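Local coordinates for CPXV018 protein (Cowpox virus, PDB 4PDC) that probably acts as a poxviral MHC class I-like decoy ligand that binds the NKG2D receptor of natural killer cells and so blunts immune recognition, at residues V69-T73 with P74-L78; M136-R139 with S140-K144. The protein carries 2 engineered substitutions. All blocks are in the same frame, centred on the assembly; numbering follows the deposited sequence.

Contact 1. Residues V69-T73 with P74-L78; sequences VPTST and PYEDL
Thr-71 OG1 gives its hydrogen to Thr-73 O, 3.0 Å away, where the chain passes into Pro-74. The hydroxyl lies in the carbonyl plane, on a lone pair, with a C=O...donor angle of 122°. A chi1 of 71° sets OG1 between the backbone N and carbonyl carbon of Thr-71. This turns the hydroxyl inward across the bend. It leaves the methyl, CG2, beside the backbone N and facing the carboxylate of Glu-76. Thr-71 CG2 comes within 4.0 Å of Glu-76 OE1, a loose contact between a methyl and an oxygen.

Thr-73 lays its methyl along the flank of the bend. A chi1 of -55° sets OG1 beside the backbone N and turns Thr-73 CG2 anti to that N, over Pro-74 and Tyr-75. Thr-73 CG2 lies 3.8 Å from Pro-74 CD and 3.6 Å from Tyr-75 O. Further on, Thr-73 CG2 reaches Glu-76 CG at 4.2 Å. Pro-74 has no N-H, so Ser-72 O makes no hydrogen bond with Pro-74 N although the two are 3.2 Å apart.

The turn joins the loop after helix 51-64 to strand 75-87, which pairs antiparallel with strand 2-13, the middle strand of the sheet. The strand order and the helices are consistent with an MHC class I-like platform, in which this crossing leads from the first half to the second.

Glu-76 is buried, and its chain runs extended beyond CG toward the inner side of the loop. Its two oxygens have different partners: OE1 accepts from Asn-113 ND2, and OE2 is hydrogen-bonded to Tyr-99 OH. Asn-113 OD1 also takes the N-H of Val-69, so the side chain of Asn-113 links Val-69 to Glu-76. Tyr-75 points away from the loop, and its OH is hydrogen-bonded to Glu-11.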
loop_
_atom_site.group_PDB
_atom_site.type_symbol
_atom_site.label_atom_id
_atom_site.label_comp_id
_atom_site.label_asym_id
_atom_site.label_seq_id
_atom_site.Cartn_x
_atom_site.Cartn_y
_atom_site.Cartn_z
ATOM N N VAL E 69 -4.372 24.977 7.613
ATOM C CA VAL E 69 -5.191 25.933 8.352
ATOM C C VAL E 69 -4.955 27.328 7.782
ATOM O O VAL E 69 -3.821 27.676 7.449
ATOM C CB VAL E 69 -4.886 25.927 9.871
ATOM C CG1 VAL E 69 -5.178 24.560 10.462
ATOM C CG2 VAL E 69 -3.447 26.331 10.157
ATOM N N PRO E 70 -6.023 28.129 7.645
ATOM C CA PRO E 70 -5.800 29.502 7.179
ATOM C C PRO E 70 -4.932 30.274 8.166
ATOM O O PRO E 70 -5.010 30.010 9.366
ATOM C CB PRO E 70 -7.213 30.091 7.102
ATOM C CG PRO E 70 -8.132 28.910 7.081
ATOM C CD PRO E 70 -7.451 27.852 7.881
ATOM N N THR E 71 -4.120 31.200 7.668
ATOM C CA THR E 71 -3.209 31.964 8.518
ATOM C C THR E 71 -3.234 33.442 8.169
ATOM O O THR E 71 -3.550 33.817 7.041
ATOM C CB THR E 71 -1.751 31.470 8.392
ATOM O OG1 THR E 71 -1.226 31.846 7.113
ATOM C CG2 THR E 71 -1.668 29.963 8.548
ATOM N N SER E 72 -2.896 34.273 9.146
ATOM C CA SER E 72 -2.695 35.694 8.906
ATOM C C SER E 72 -1.318 35.909 8.283
ATOM O O SER E 72 -1.036 36.968 7.726
ATOM C CB SER E 72 -2.831 36.486 10.205
ATOM O OG SER E 72 -1.920 36.009 11.179
ATOM N N THR E 73 -0.464 34.894 8.392
ATOM C CA THR E 73 0.849 34.906 7.757
ATOM C C THR E 73 0.684 34.952 6.237
ATOM O O THR E 73 0.152 34.010 5.649
ATOM C CB THR E 73 1.673 33.661 8.152
ATOM O OG1 THR E 73 1.750 33.565 9.583
ATOM C CG2 THR E 73 3.079 33.729 7.570
ATOM N N PRO E 74 1.144 36.040 5.592
ATOM C CA PRO E 74 0.826 36.244 4.172
ATOM C C PRO E 74 1.517 35.279 3.208
ATOM O O PRO E 74 0.999 35.068 2.113
ATOM C CB PRO E 74 1.300 37.678 3.913
ATOM C CG PRO E 74 2.388 37.893 4.887
ATOM C CD PRO E 74 2.010 37.112 6.118
ATOM N N TYR E 75 2.655 34.709 3.598
ATOM C CA TYR E 75 3.391 33.813 2.709
ATOM C C TYR E 75 3.872 32.556 3.422
ATOM O O TYR E 75 4.520 32.628 4.467
ATOM C CB TYR E 75 4.587 34.541 2.089
ATOM C CG TYR E 75 5.268 33.763 0.984
ATOM C CD1 TYR E 75 6.298 32.873 1.266
ATOM C CD2 TYR E 75 4.878 33.914 -0.338
ATOM C CE1 TYR E 75 6.924 32.160 0.258
ATOM C CE2 TYR E 75 5.496 33.203 -1.353
ATOM C CZ TYR E 75 6.519 32.328 -1.049
ATOM O OH TYR E 75 7.135 31.620 -2.055
ATOM N N GLU E 76 3.546 31.405 2.837
ATOM C CA GLU E 76 4.038 30.117 3.312
ATOM C C GLU E 76 4.366 29.222 2.127
ATOM O O GLU E 76 3.504 28.946 1.292
ATOM C CB GLU E 76 3.012 29.421 4.214
ATOM C CG GLU E 76 2.933 29.980 5.618
ATOM C CD GLU E 76 2.303 29.007 6.601
ATOM O OE1 GLU E 76 1.234 28.438 6.285
ATOM O OE2 GLU E 76 2.885 28.811 7.692
ATOM N N ASP E 77 5.620 28.786 2.063
ATOM C CA ASP E 77 6.073 27.853 1.043
ATOM C C ASP E 77 6.509 26.555 1.704
ATOM O O ASP E 77 7.423 26.542 2.525
ATOM C CB ASP E 77 7.222 28.449 0.231
ATOM C CG ASP E 77 7.609 27.581 -0.945
ATOM O OD1 ASP E 77 6.841 27.539 -1.928
ATOM O OD2 ASP E 77 8.680 26.940 -0.890
ATOM N N LEU E 78 5.841 25.469 1.340
ATOM C CA LEU E 78 6.117 24.162 1.917
ATOM C C LEU E 78 6.642 23.228 0.843
ATOM O O LEU E 78 6.046 23.113 -0.225
ATOM C CB LEU E 78 4.855 23.586 2.557
ATOM C CG LEU E 78 4.315 24.369 3.752
ATOM C CD1 LEU E 78 2.889 23.964 4.047
ATOM C CD2 LEU E 78 5.199 24.130 4.969
#

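Contact 2. Residues M136-R139 with S140-K144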
loop_
_atom_site.group_PDB
_atom_site.type_symbol
_atom_site.label_atom_id
_atom_site.label_comp_id
_atom_site.label_asym_id
_atom_site.label_seq_id
_atom_site.Cartn_x
_atom_site.Cartn_y
_atom_site.Cartn_z
ATOM N N MET E 136 10.686 -0.080 -7.356
ATOM C CA MET E 136 10.188 -0.872 -8.474
ATOM C C MET E 136 9.766 0.034 -9.631
ATOM O O MET E 136 9.972 -0.311 -10.798
ATOM C CB MET E 136 9.031 -1.764 -8.023
ATOM C CG MET E 136 9.462 -2.844 -7.039
ATOM S SD MET E 136 10.624 -4.020 -7.759
ATOM C CE MET E 136 9.510 -5.008 -8.753
ATOM N N HIS E 137 9.185 1.188 -9.314
ATOM C CA HIS E 137 8.883 2.181 -10.344
ATOM C C HIS E 137 10.171 2.682 -10.986
ATOM O O HIS E 137 10.258 2.815 -12.209
ATOM C CB HIS E 137 8.103 3.366 -9.770
ATOM C CG HIS E 137 6.671 3.059 -9.461
ATOM N ND1 HIS E 137 5.678 4.014 -9.529
ATOM C CD2 HIS E 137 6.064 1.912 -9.078
ATOM C CE1 HIS E 137 4.522 3.466 -9.203
ATOM N NE2 HIS E 137 4.729 2.191 -8.924
ATOM N N LEU E 138 11.166 2.962 -10.151
ATOM C CA LEU E 138 12.464 3.439 -10.619
ATOM C C LEU E 138 13.069 2.472 -11.635
ATOM O O LEU E 138 13.487 2.875 -12.715
ATOM C CB LEU E 138 13.414 3.637 -9.434
ATOM C CG LEU E 138 14.898 3.853 -9.747
ATOM C CD1 LEU E 138 15.104 5.033 -10.689
ATOM C CD2 LEU E 138 15.683 4.056 -8.458
ATOM N N ARG E 139 13.099 1.193 -11.289
ATOM C CA ARG E 139 13.664 0.185 -12.173
ATOM C C ARG E 139 12.851 0.066 -13.466
ATOM O O ARG E 139 13.410 -0.090 -14.552
ATOM C CB ARG E 139 13.738 -1.158 -11.446
ATOM C CG ARG E 139 14.751 -1.163 -10.308
ATOM C CD ARG E 139 14.721 -2.466 -9.527
ATOM N NE ARG E 139 15.158 -3.598 -10.335
ATOM C CZ ARG E 139 14.932 -4.869 -10.025
ATOM N NH1 ARG E 139 14.267 -5.180 -8.920
ATOM N NH2 ARG E 139 15.365 -5.833 -10.827
ATOM N N SER E 140 11.532 0.166 -13.355
ATOM C CA SER E 140 10.675 0.098 -14.533
ATOM C C SER E 140 10.875 1.327 -15.422
ATOM O O SER E 140 10.819 1.232 -16.650
ATOM C CB SER E 140 9.207 -0.025 -14.121
ATOM O OG SER E 140 9.012 -1.137 -13.262
ATOM N N LEU E 141 11.111 2.482 -14.806
ATOM C CA LEU E 141 11.289 3.719 -15.565
ATOM C C LEU E 141 12.666 3.769 -16.219
ATOM O O LEU E 141 12.818 4.298 -17.320
ATOM C CB LEU E 141 11.085 4.938 -14.665
ATOM C CG LEU E 141 9.645 5.195 -14.212
ATOM C CD1 LEU E 141 9.620 6.226 -13.097
ATOM C CD2 LEU E 141 8.763 5.638 -15.376
ATOM N N VAL E 142 13.670 3.218 -15.545
ATOM C CA VAL E 142 14.994 3.104 -16.138
ATOM C C VAL E 142 14.895 2.247 -17.399
ATOM O O VAL E 142 15.552 2.523 -18.399
ATOM C CB VAL E 142 16.013 2.498 -15.148
ATOM C CG1 VAL E 142 17.301 2.098 -15.861
ATOM C CG2 VAL E 142 16.327 3.492 -14.036
ATOM N N ARG E 143 14.054 1.219 -17.346
ATOM C CA ARG E 143 13.853 0.332 -18.487
ATOM C C ARG E 143 13.290 1.086 -19.691
ATOM O O ARG E 143 13.811 0.963 -20.800
ATOM C CB ARG E 143 12.924 -0.821 -18.102
ATOM C CG ARG E 143 12.537 -1.743 -19.247
ATOM C CD ARG E 143 13.744 -2.431 -19.860
ATOM N NE ARG E 143 13.354 -3.345 -20.931
ATOM C CZ ARG E 143 12.941 -4.595 -20.743
ATOM N NH1 ARG E 143 12.861 -5.100 -19.518
ATOM N NH2 ARG E 143 12.605 -5.344 -21.783
ATOM N N LYS E 144 12.230 1.861 -19.474
ATOM C CA LYS E 144 11.646 2.670 -20.540
ATOM C C LYS E 144 12.684 3.617 -21.120
ATOM O O LYS E 144 12.828 3.735 -22.335
ATOM C CB LYS E 144 10.457 3.485 -20.031
ATOM C CG LYS E 144 9.295 2.669 -19.512
ATOM C CD LYS E 144 8.073 3.545 -19.267
ATOM C CE LYS E 144 7.378 3.915 -20.570
ATOM N NZ LYS E 144 6.190 4.783 -20.349
#
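Met-136 to Lys-144 form a continuous alpha-helix, with i to i+4 bonds from the N-H groups of Ser-140, Leu-141, Val-142 and Arg-143 to the carbonyls of Met-136, His-137, Leu-138 and Arg-139. Met-136 O takes two hydrogens from one residue. Ser-140 N is 3.0 Å from Met-136 O, and Ser-140 OG is closer at 2.8 Å. The two donors reach it from opposite faces of the carbonyl plane. A chi1 of -55° keeps OG beside its own backbone N, folded back on the preceding turn. The hydroxyl of this buried serine is thus satisfied within the helix.

Leu-138 and Val-142 lie side by side one turn apart and point the same way, Leu-138 CD1 to Val-142 CG2 3.9 Å. Val-142 CG2 also rests 3.2 Å from Leu-138 O. Leu-141 leans back over the preceding turn, Leu-141 CG 3.2 Å from His-137 O.

Arg-139 and Arg-143, one turn apart, each make a long, weak ion pair with an acidic side chain of another protein chain, and Arg-143 NE also has a salt bridge with Asp-147. His-137 lies against Phe-51 edge-to-face and is hydrogen-bonded through ND1 to Tyr-55 OH, both on helix 51-64. Leu-138 and Leu-141 pack on Leu-4 of strand 2-13, and Leu-138 also meets Tyr-86 of strand 75-87.

Contact 1 is a surface turn and contact 2 a buried piece of helix. Their centres are about 37 Å apart, on opposite sides of the chain's centre, and their nearest atoms about 21 Å apart. Both meet strand 2-13. Contact 1 does so through backbone bonds of the adjoining strand 75-87, and contact 2 through leucines laid over the sheet. In 69-78 a single threonine bond and methyl contacts shape an irregular bend, with no hydrogen bond between its halves. In 136-144 regular helical bonds do the joining. Another protein chain touches contact 2, while none in the assembly touches contact 1.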